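Local coordinates for chitin-binding type-4 domain-containing protein (Photorhabdus laumondii subsp. laumondii, PDB 6T5Z) that probably cleaves chitin oxidatively, as a copper-dependent lytic polysaccharide monooxygenase of family AA10, at residues G40-G45 with E96-K101; G78-Q83 with H148-V153; E123-K128 with S132-K137. All coordinates share one frame; numbering follows the deposited sequence.

Contact 1. Residues G40-G45 with E96-K101; sequences GFPQAG and EYFITK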
loop_
_atom_site.group_PDB
_atom_site.type_symbol
_atom_site.label_atom_id
_atom_site.label_comp_id
_atom_site.label_asym_id
_atom_site.label_seq_id
_atom_site.Cartn_x
_atom_site.Cartn_y
_atom_site.Cartn_z
ATOM N N GLY A 40 -1.472 -0.137 -13.409
ATOM C CA GLY A 40 -2.793 -0.449 -13.914
ATOM C C GLY A 40 -3.634 -1.387 -13.071
ATOM O O GLY A 40 -4.632 -1.912 -13.576
ATOM N N PHE A 41 -3.254 -1.640 -11.823
ATOM C CA PHE A 41 -4.130 -2.368 -10.924
ATOM C C PHE A 41 -5.508 -1.695 -10.847
ATOM O O PHE A 41 -5.582 -0.479 -10.733
ATOM C CB PHE A 41 -3.488 -2.444 -9.532
ATOM C CG PHE A 41 -4.267 -3.257 -8.560
ATOM C CD1 PHE A 41 -4.030 -4.619 -8.427
ATOM C CD2 PHE A 41 -5.247 -2.667 -7.778
ATOM C CE1 PHE A 41 -4.761 -5.372 -7.527
ATOM C CE2 PHE A 41 -5.975 -3.412 -6.884
ATOM C CZ PHE A 41 -5.730 -4.770 -6.754
ATOM N N PRO A 42 -6.603 -2.477 -10.880
ATOM C CA PRO A 42 -6.695 -3.946 -10.930
ATOM C C PRO A 42 -6.798 -4.572 -12.325
ATOM O O PRO A 42 -6.817 -5.803 -12.429
ATOM C CB PRO A 42 -7.981 -4.221 -10.153
ATOM C CG PRO A 42 -8.849 -3.054 -10.521
ATOM C CD PRO A 42 -7.900 -1.869 -10.534
ATOM N N GLN A 43 -6.898 -3.753 -13.375
ATOM C CA GLN A 43 -7.009 -4.309 -14.725
ATOM C C GLN A 43 -5.720 -5.004 -15.145
ATOM O O GLN A 43 -5.752 -5.923 -15.969
ATOM C CB GLN A 43 -7.379 -3.209 -15.724
ATOM C CG GLN A 43 -8.775 -2.617 -15.537
ATOM C CD GLN A 43 -8.896 -1.654 -14.359
ATOM O OE1 GLN A 43 -7.952 -0.915 -14.028
ATOM N NE2 GLN A 43 -10.072 -1.652 -13.716
ATOM N N ALA A 44 -4.588 -4.575 -14.598
ATOM C CA ALA A 44 -3.307 -5.248 -14.791
ATOM C C ALA A 44 -2.568 -5.215 -13.456
ATOM O O ALA A 44 -3.170 -5.048 -12.388
ATOM C CB ALA A 44 -2.497 -4.606 -15.926
ATOM N N GLY A 45 -1.246 -5.358 -13.515
ATOM C CA GLY A 45 -0.414 -5.271 -12.343
ATOM C C GLY A 45 -0.240 -6.607 -11.642
ATOM O O GLY A 45 -0.493 -7.672 -12.218
ATOM N N GLU A 96 -2.840 6.818 -5.726
ATOM C CA GLU A 96 -4.201 6.346 -5.524
ATOM C C GLU A 96 -4.220 5.261 -4.460
ATOM O O GLU A 96 -3.195 4.635 -4.159
ATOM C CB GLU A 96 -4.819 5.832 -6.827
ATOM C CG GLU A 96 -4.170 4.583 -7.348
ATOM C CD GLU A 96 -4.870 4.023 -8.591
ATOM O OE1 GLU A 96 -5.847 4.630 -9.076
ATOM O OE2 GLU A 96 -4.421 2.969 -9.074
ATOM N N TYR A 97 -5.406 5.050 -3.883
ATOM C CA TYR A 97 -5.558 4.206 -2.700
ATOM C C TYR A 97 -6.806 3.350 -2.835
ATOM O O TYR A 97 -7.880 3.864 -3.167
ATOM C CB TYR A 97 -5.608 5.069 -1.425
ATOM C CG TYR A 97 -4.332 5.856 -1.286
ATOM C CD1 TYR A 97 -4.193 7.110 -1.873
ATOM C CD2 TYR A 97 -3.244 5.322 -0.596
ATOM C CE1 TYR A 97 -2.993 7.819 -1.784
ATOM C CE2 TYR A 97 -2.061 6.015 -0.498
ATOM C CZ TYR A 97 -1.932 7.252 -1.097
ATOM O OH TYR A 97 -0.742 7.933 -0.976
ATOM N N PHE A 98 -6.642 2.047 -2.604
ATOM C CA PHE A 98 -7.709 1.064 -2.553
ATOM C C PHE A 98 -7.846 0.562 -1.118
ATOM O O PHE A 98 -6.893 0.598 -0.342
ATOM C CB PHE A 98 -7.402 -0.120 -3.479
ATOM C CG PHE A 98 -7.298 0.244 -4.936
ATOM C CD1 PHE A 98 -8.374 0.034 -5.784
ATOM C CD2 PHE A 98 -6.111 0.762 -5.471
ATOM C CE1 PHE A 98 -8.294 0.350 -7.142
ATOM C CE2 PHE A 98 -6.024 1.082 -6.822
ATOM C CZ PHE A 98 -7.119 0.870 -7.661
ATOM N N ILE A 99 -9.022 0.057 -0.764
ATOM C CA ILE A 99 -9.175 -0.564 0.546
ATOM C C ILE A 99 -9.907 -1.888 0.391
ATOM O O ILE A 99 -10.666 -2.095 -0.560
ATOM C CB ILE A 99 -9.879 0.375 1.553
ATOM C CG1 ILE A 99 -9.715 -0.147 2.991
ATOM C CG2 ILE A 99 -11.353 0.589 1.186
ATOM C CD1 ILE A 99 -10.081 0.882 4.033
ATOM N N THR A 100 -9.631 -2.809 1.318
ATOM C CA THR A 100 -10.328 -4.086 1.326
ATOM C C THR A 100 -11.830 -3.865 1.454
ATOM O O THR A 100 -12.289 -2.879 2.042
ATOM C CB THR A 100 -9.830 -4.964 2.484
ATOM O OG1 THR A 100 -9.615 -4.156 3.655
ATOM C CG2 THR A 100 -8.522 -5.645 2.103
ATOM N N LYS A 101 -12.597 -4.787 0.876
ATOM C CA LYS A 101 -14.049 -4.736 0.959
ATOM C C LYS A 101 -14.521 -4.941 2.391
ATOM O O LYS A 101 -13.867 -5.613 3.195
ATOM C CB LYS A 101 -14.681 -5.822 0.089
ATOM C CG LYS A 101 -14.650 -5.577 -1.396
ATOM C CD LYS A 101 -15.190 -6.797 -2.147
ATOM C CE LYS A 101 -15.253 -6.538 -3.643
ATOM N NZ LYS A 101 -15.348 -7.793 -4.439
#
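Phe-41 and Phe-98 meet as a T-shaped (edge-to-face) aromatic pair that fastens the long loop between strands 36-38 and 73-76 to strand 92-99, in the immunoglobulin-like beta-sandwich of an AA10 lytic polysaccharide monooxygenase. The ring centroids lie 5.2 Å apart and the planes are nearly perpendicular, at 85°. Phe-41 supplies the edge: its CD2 stands over one face of Phe-98, offset toward the rim, 3.9 Å from Phe-98 CE2. With CG of Phe-41 anti to the backbone N (chi1 -176°), the two side chains run past each other in opposite directions while their rings meet edge to face. Leu-151, Tyr-164 and Arg-112 also touch the Phe-41 side chain, so the ring is wedged among strands 148-156 and 161-172 and a neighbouring loop.

Pro-42 adds aliphatic packing. The peptide bond before it is cis, and the pyrrolidine ring folds back so that its CB lies over the centre of the Phe-41 ring, 3.8 Å above the plane. From the same proline CD reaches Phe-98 CZ at 4.0 Å, an oblique approach. The two successive loop residues thus both meet the one phenylalanine of the strand.

Polar groups play a minor part across this interface, where no hydrogen bond is formed. The loop is held by its own Ala-44 N to Gly-40 O bond of 2.9 Å, and Arg-112 grips it from outside, donating to the carbonyl oxygens of Pro-42 and Ala-44. Glu-96 CB points toward the loop and the chain is extended beyond CG, yet OE2 remains 4.0 Å from Phe-41 O. That same carbonyl oxygen makes the closest approach of the contact, lying 3.7 Å from Phe-98 CZ.

Contact 2. Residues G78-Q83 with H148-V153; sequences GEIEFQ and HVILGV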
loop_
_atom_site.group_PDB
_atom_site.type_symbol
_atom_site.label_atom_id
_atom_site.label_comp_id
_atom_site.label_asym_id
_atom_site.label_seq_id
_atom_site.Cartn_x
_atom_site.Cartn_y
_atom_site.Cartn_z
ATOM N N GLY A 78 -12.705 8.250 8.652
ATOM C CA GLY A 78 -12.855 9.617 8.197
ATOM C C GLY A 78 -11.632 10.054 7.415
ATOM O O GLY A 78 -11.054 9.276 6.652
ATOM N N GLU A 79 -11.234 11.299 7.633
ATOM C CA GLU A 79 -10.095 11.837 6.913
ATOM C C GLU A 79 -8.813 11.108 7.308
ATOM O O GLU A 79 -8.634 10.681 8.457
ATOM C CB GLU A 79 -9.981 13.340 7.169
ATOM C CG GLU A 79 -11.130 14.116 6.525
ATOM C CD GLU A 79 -10.994 15.621 6.656
ATOM O OE1 GLU A 79 -10.170 16.079 7.477
ATOM O OE2 GLU A 79 -11.714 16.344 5.940
ATOM N N ILE A 80 -7.929 10.942 6.325
ATOM C CA ILE A 80 -6.656 10.243 6.505
ATOM C C ILE A 80 -5.662 10.833 5.512
ATOM O O ILE A 80 -6.026 11.192 4.388
ATOM C CB ILE A 80 -6.826 8.718 6.316
ATOM C CG1 ILE A 80 -5.509 7.969 6.500
ATOM C CG2 ILE A 80 -7.415 8.401 4.944
ATOM C CD1 ILE A 80 -5.707 6.450 6.665
ATOM N N GLU A 81 -4.407 10.945 5.934
ATOM C CA GLU A 81 -3.321 11.430 5.096
ATOM C C GLU A 81 -2.284 10.332 4.941
ATOM O O GLU A 81 -1.901 9.690 5.929
ATOM C CB GLU A 81 -2.644 12.672 5.705
ATOM C CG GLU A 81 -3.521 13.906 5.787
ATOM C CD GLU A 81 -2.728 15.138 6.164
ATOM O OE1 GLU A 81 -1.528 15.002 6.493
ATOM O OE2 GLU A 81 -3.301 16.245 6.126
ATOM N N PHE A 82 -1.805 10.139 3.716
ATOM C CA PHE A 82 -0.735 9.201 3.411
ATOM C C PHE A 82 0.523 9.972 3.037
ATOM O O PHE A 82 0.476 10.876 2.198
ATOM C CB PHE A 82 -1.138 8.266 2.268
ATOM C CG PHE A 82 -2.376 7.475 2.554
ATOM C CD1 PHE A 82 -3.614 7.936 2.145
ATOM C CD2 PHE A 82 -2.309 6.280 3.257
ATOM C CE1 PHE A 82 -4.753 7.223 2.401
ATOM C CE2 PHE A 82 -3.461 5.554 3.525
ATOM C CZ PHE A 82 -4.690 6.026 3.083
ATOM N N GLN A 83 1.646 9.603 3.638
ATOM C CA GLN A 83 2.932 10.240 3.366
ATOM C C GLN A 83 3.866 9.236 2.705
ATOM O O GLN A 83 4.138 8.172 3.278
ATOM C CB GLN A 83 3.573 10.782 4.642
ATOM C CG GLN A 83 4.889 11.507 4.413
ATOM C CD GLN A 83 5.444 12.092 5.700
ATOM O OE1 GLN A 83 5.342 13.299 5.944
ATOM N NE2 GLN A 83 6.019 11.231 6.544
ATOM N N HIS A 148 -8.484 -3.748 8.223
ATOM C CA HIS A 148 -8.545 -3.554 6.781
ATOM C C HIS A 148 -7.152 -3.279 6.249
ATOM O O HIS A 148 -6.293 -2.755 6.965
ATOM C CB HIS A 148 -9.475 -2.392 6.418
ATOM C CG HIS A 148 -10.912 -2.728 6.591
ATOM N ND1 HIS A 148 -11.588 -3.523 5.695
ATOM C CD2 HIS A 148 -11.792 -2.427 7.576
ATOM C CE1 HIS A 148 -12.834 -3.678 6.105
ATOM N NE2 HIS A 148 -12.983 -3.024 7.244
ATOM N N VAL A 149 -6.942 -3.620 4.978
ATOM C CA VAL A 149 -5.679 -3.375 4.294
ATOM C C VAL A 149 -5.920 -2.307 3.245
ATOM O O VAL A 149 -6.884 -2.391 2.475
ATOM C CB VAL A 149 -5.112 -4.653 3.659
ATOM C CG1 VAL A 149 -3.890 -4.326 2.804
ATOM C CG2 VAL A 149 -4.771 -5.668 4.746
ATOM N N ILE A 150 -5.054 -1.302 3.225
ATOM C CA ILE A 150 -5.102 -0.230 2.244
ATOM C C ILE A 150 -3.952 -0.460 1.276
ATOM O O ILE A 150 -2.828 -0.746 1.705
ATOM C CB ILE A 150 -5.007 1.148 2.930
ATOM C CG1 ILE A 150 -6.280 1.402 3.744
ATOM C CG2 ILE A 150 -4.723 2.258 1.894
ATOM C CD1 ILE A 150 -6.266 2.604 4.672
ATOM N N LEU A 151 -4.236 -0.379 -0.026
ATOM C CA LEU A 151 -3.214 -0.495 -1.061
ATOM C C LEU A 151 -2.925 0.884 -1.638
ATOM O O LEU A 151 -3.773 1.479 -2.314
ATOM C CB LEU A 151 -3.637 -1.460 -2.169
ATOM C CG LEU A 151 -2.669 -1.547 -3.357
ATOM C CD1 LEU A 151 -1.312 -2.142 -2.934
ATOM C CD2 LEU A 151 -3.247 -2.350 -4.515
ATOM N N GLY A 152 -1.719 1.390 -1.380
ATOM C CA GLY A 152 -1.270 2.621 -1.998
ATOM C C GLY A 152 -0.559 2.302 -3.295
ATOM O O GLY A 152 0.246 1.370 -3.357
ATOM N N VAL A 153 -0.875 3.068 -4.344
ATOM C CA VAL A 153 -0.268 2.873 -5.659
ATOM C C VAL A 153 0.277 4.202 -6.158
ATOM O O VAL A 153 -0.464 5.188 -6.275
ATOM C CB VAL A 153 -1.254 2.281 -6.674
ATOM C CG1 VAL A 153 -0.540 2.001 -8.008
ATOM C CG2 VAL A 153 -1.894 1.008 -6.107
#
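Ile-150 bridges from strand 148-156 to Phe-82 and Ile-80 of strand 79-86, an apolar contact between the two sheets of the sandwich. Its CB points toward the opposite strand and there the side chain divides. CG2 is the branch that meets the aromatic ring: it lies 3.9 Å from Phe-82 CE2 and 4.0 Å from Phe-82 CZ, coming in obliquely at that corner. CG1 leaves CB beside the backbone N (chi1 -68°) and carries the longer arm onward in an extended form (chi2 170°). At its tip, CD1 closes on Phe-82 CZ at 4.1 Å and on Ile-80 CD1 at a looser 4.4 Å. The two branches of one isoleucine therefore converge on a single ring atom, Phe-82 CZ, while the tip alone extends to the second residue. Ile-80 in turn lays its CG1 over one face of the Phe-82 ring, 4.0 Å above the plane and offset toward the rim, which limits how that ring can shift.

Further cover comes from Tyr-97, whose ring stacks with Phe-82, and from Ile-99 beside Ile-150, both on strand 92-99. Strand 79-86 is the middle strand of the three-stranded sheet, between 2-6 and 133-139, whereas strand 148-156 runs between 92-99 and 161-172 in the other sheet.

Contact 3. Residues E123-K128 with S132-K137; sequences EDYQEK and SRVINK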
loop_
_atom_site.group_PDB
_atom_site.type_symbol
_atom_site.label_atom_id
_atom_site.label_comp_id
_atom_site.label_asym_id
_atom_site.label_seq_id
_atom_site.Cartn_x
_atom_site.Cartn_y
_atom_site.Cartn_z
ATOM N N GLU A 123 -5.205 11.159 -6.589
ATOM C CA GLU A 123 -4.612 12.469 -6.826
ATOM C C GLU A 123 -3.803 12.424 -8.114
ATOM O O GLU A 123 -2.818 11.684 -8.212
ATOM C CB GLU A 123 -3.748 12.906 -5.643
ATOM C CG GLU A 123 -3.190 14.311 -5.811
ATOM C CD GLU A 123 -2.531 14.854 -4.550
ATOM O OE1 GLU A 123 -2.803 14.329 -3.437
ATOM O OE2 GLU A 123 -1.742 15.816 -4.680
ATOM N N ASP A 124 -4.230 13.211 -9.097
ATOM C CA ASP A 124 -3.584 13.278 -10.402
ATOM C C ASP A 124 -2.405 14.249 -10.333
ATOM O O ASP A 124 -2.567 15.399 -9.922
ATOM C CB ASP A 124 -4.628 13.728 -11.436
ATOM C CG ASP A 124 -4.162 13.608 -12.879
ATOM O OD1 ASP A 124 -2.948 13.530 -13.152
ATOM O OD2 ASP A 124 -5.047 13.615 -13.773
ATOM N N TYR A 125 -1.211 13.781 -10.708
ATOM C CA TYR A 125 -0.023 14.629 -10.704
ATOM C C TYR A 125 0.375 15.112 -12.089
ATOM O O TYR A 125 1.366 15.844 -12.209
ATOM C CB TYR A 125 1.161 13.899 -10.059
ATOM C CG TYR A 125 1.574 14.473 -8.728
ATOM C CD1 TYR A 125 0.627 14.749 -7.747
ATOM C CD2 TYR A 125 2.908 14.720 -8.442
ATOM C CE1 TYR A 125 1.001 15.265 -6.512
ATOM C CE2 TYR A 125 3.294 15.226 -7.204
ATOM C CZ TYR A 125 2.338 15.496 -6.249
ATOM O OH TYR A 125 2.724 16.008 -5.024
ATOM N N GLN A 126 -0.347 14.692 -13.129
ATOM C CA GLN A 126 -0.218 15.259 -14.469
ATOM C C GLN A 126 1.213 15.151 -14.996
ATOM O O GLN A 126 1.693 16.027 -15.715
ATOM C CB GLN A 126 -0.707 16.713 -14.492
ATOM C CG GLN A 126 -2.148 16.901 -14.011
ATOM C CD GLN A 126 -2.702 18.279 -14.355
ATOM O OE1 GLN A 126 -2.532 18.760 -15.474
ATOM N NE2 GLN A 126 -3.359 18.921 -13.392
ATOM N N GLU A 127 1.900 14.064 -14.623
ATOM C CA GLU A 127 3.228 13.690 -15.121
ATOM C C GLU A 127 4.334 14.586 -14.584
ATOM O O GLU A 127 5.446 14.587 -15.118
ATOM C CB GLU A 127 3.273 13.655 -16.656
ATOM C CG GLU A 127 2.203 12.783 -17.263
ATOM C CD GLU A 127 2.414 12.511 -18.734
ATOM O OE1 GLU A 127 3.194 13.244 -19.382
ATOM O OE2 GLU A 127 1.791 11.556 -19.240
ATOM N N LYS A 128 4.053 15.342 -13.529
ATOM C CA LYS A 128 5.024 16.236 -12.927
ATOM C C LYS A 128 5.981 15.465 -12.020
ATOM O O LYS A 128 5.672 14.381 -11.518
ATOM C CB LYS A 128 4.309 17.332 -12.137
ATOM C CG LYS A 128 3.587 18.334 -13.021
ATOM C CD LYS A 128 2.935 19.464 -12.226
ATOM C CE LYS A 128 1.686 18.995 -11.493
ATOM N NZ LYS A 128 0.855 20.160 -11.066
ATOM N N SER A 132 10.539 15.201 -2.739
ATOM C CA SER A 132 11.110 14.005 -2.131
ATOM C C SER A 132 10.259 13.441 -0.997
ATOM O O SER A 132 10.521 12.325 -0.529
ATOM C CB SER A 132 12.523 14.321 -1.644
ATOM O OG SER A 132 13.335 14.656 -2.762
ATOM N N ARG A 133 9.258 14.187 -0.541
ATOM C CA ARG A 133 8.262 13.692 0.396
ATOM C C ARG A 133 6.910 14.202 -0.079
ATOM O O ARG A 133 6.777 15.382 -0.419
ATOM C CB ARG A 133 8.571 14.155 1.826
ATOM C CG ARG A 133 7.635 13.604 2.877
ATOM C CD ARG A 133 8.180 13.869 4.277
ATOM N NE ARG A 133 8.436 15.287 4.469
ATOM C CZ ARG A 133 7.500 16.183 4.765
ATOM N NH1 ARG A 133 6.233 15.807 4.913
ATOM N NH2 ARG A 133 7.835 17.459 4.924
ATOM N N VAL A 134 5.921 13.311 -0.141
ATOM C CA VAL A 134 4.626 13.618 -0.738
ATOM C C VAL A 134 3.529 13.236 0.242
ATOM O O VAL A 134 3.594 12.177 0.871
ATOM C CB VAL A 134 4.436 12.871 -2.072
ATOM C CG1 VAL A 134 2.977 12.946 -2.520
ATOM C CG2 VAL A 134 5.369 13.442 -3.124
ATOM N N ILE A 135 2.525 14.098 0.385
ATOM C CA ILE A 135 1.373 13.819 1.236
ATOM C C ILE A 135 0.099 13.867 0.398
ATOM O O ILE A 135 -0.152 14.848 -0.310
ATOM C CB ILE A 135 1.287 14.799 2.421
ATOM C CG1 ILE A 135 2.397 14.509 3.448
ATOM C CG2 ILE A 135 -0.070 14.718 3.074
ATOM C CD1 ILE A 135 2.338 15.387 4.683
ATOM N N ASN A 136 -0.709 12.810 0.486
ATOM C CA ASN A 136 -2.010 12.747 -0.178
ATOM C C ASN A 136 -3.109 12.776 0.876
ATOM O O ASN A 136 -3.139 11.917 1.764
ATOM C CB ASN A 136 -2.149 11.481 -1.022
ATOM C CG ASN A 136 -1.016 11.304 -2.019
ATOM O OD1 ASN A 136 -0.355 10.260 -2.037
ATOM N ND2 ASN A 136 -0.798 12.310 -2.856
ATOM N N LYS A 137 -4.020 13.740 0.762
ATOM C CA LYS A 137 -5.140 13.857 1.684
ATOM C C LYS A 137 -6.342 13.098 1.128
ATOM O O LYS A 137 -6.735 13.295 -0.032
ATOM C CB LYS A 137 -5.497 15.326 1.917
ATOM C CG LYS A 137 -4.407 16.152 2.592
ATOM C CD LYS A 137 -4.862 17.603 2.684
ATOM C CE LYS A 137 -3.755 18.547 3.124
ATOM N NZ LYS A 137 -3.579 18.530 4.599
HETATM O O HOH W 1 0.093 16.024 -2.890
HETATM O O HOH W 2 -5.145 13.124 -2.369
HETATM O O HOH W 3 -3.813 15.900 -1.018
#
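A hydrogen bond from Asn-136 to Glu-123, with three waters beside it, joins strands 121-126 and 133-139 across the gap between the two sheets. Asn-136 ND2 donates to Glu-123 OE1 over 2.9 Å, at 153°. The oxygen is met from above the carboxylate plane, 71° out of it, and the two flat groups are almost perpendicular. The Glu-123 chain, anti to its own backbone nitrogen at CG and extended beyond it, delivers the carboxylate to three separate waters. Water 2 and water 3 both donate to OE1 and link it to Lys-137 O and Lys-137 N respectively; water 1 joins Glu-123 OE2 (2.6 Å) to Ile-135 O (2.8 Å). Several partners thus fix the carboxylate's rotation.

The two strands belong to opposite sheets of the beta-sandwich; the axes of segments 123-126 and 133-137 pass 9.4 Å apart, their directions at 137°. A type I' turn runs from Tyr-125 to Lys-128. Asp-124 OD1 accepts from Gln-126 N in an Asx turn. Tyr-125 OH comes against the methyls of Val-134, with CG1 at 4.0 Å, and Trp-95 meets the tyrosine ring edge-to-face. Asn-136 OD1 is hydrogen-bonded to Tyr-97 OH.

In the fold
The three contacts span the beta-sandwich, with centres about 12 Å (1 and 2), 14 Å (2 and 3) and 17 Å (1 and 3) apart. Contact 1 anchors a loop on the six-stranded sheet, while contacts 2 and 3 each join that sheet to the three-stranded one. Strands 121-126, 92-99 and 148-156 lie side by side, as do 79-86 and 133-139, so probable backbone hydrogen bonds connect the contacts directly, Phe-98 O with Leu-151 N and Phe-82 O with Asn-136 N. Along the chain, contact 3 is nested within the loop closed by contact 2, whose segments alternate with those of contact 1. Contact 3 approaches the copper site, with Tyr-125 about 10 Å from His-90 between side chains.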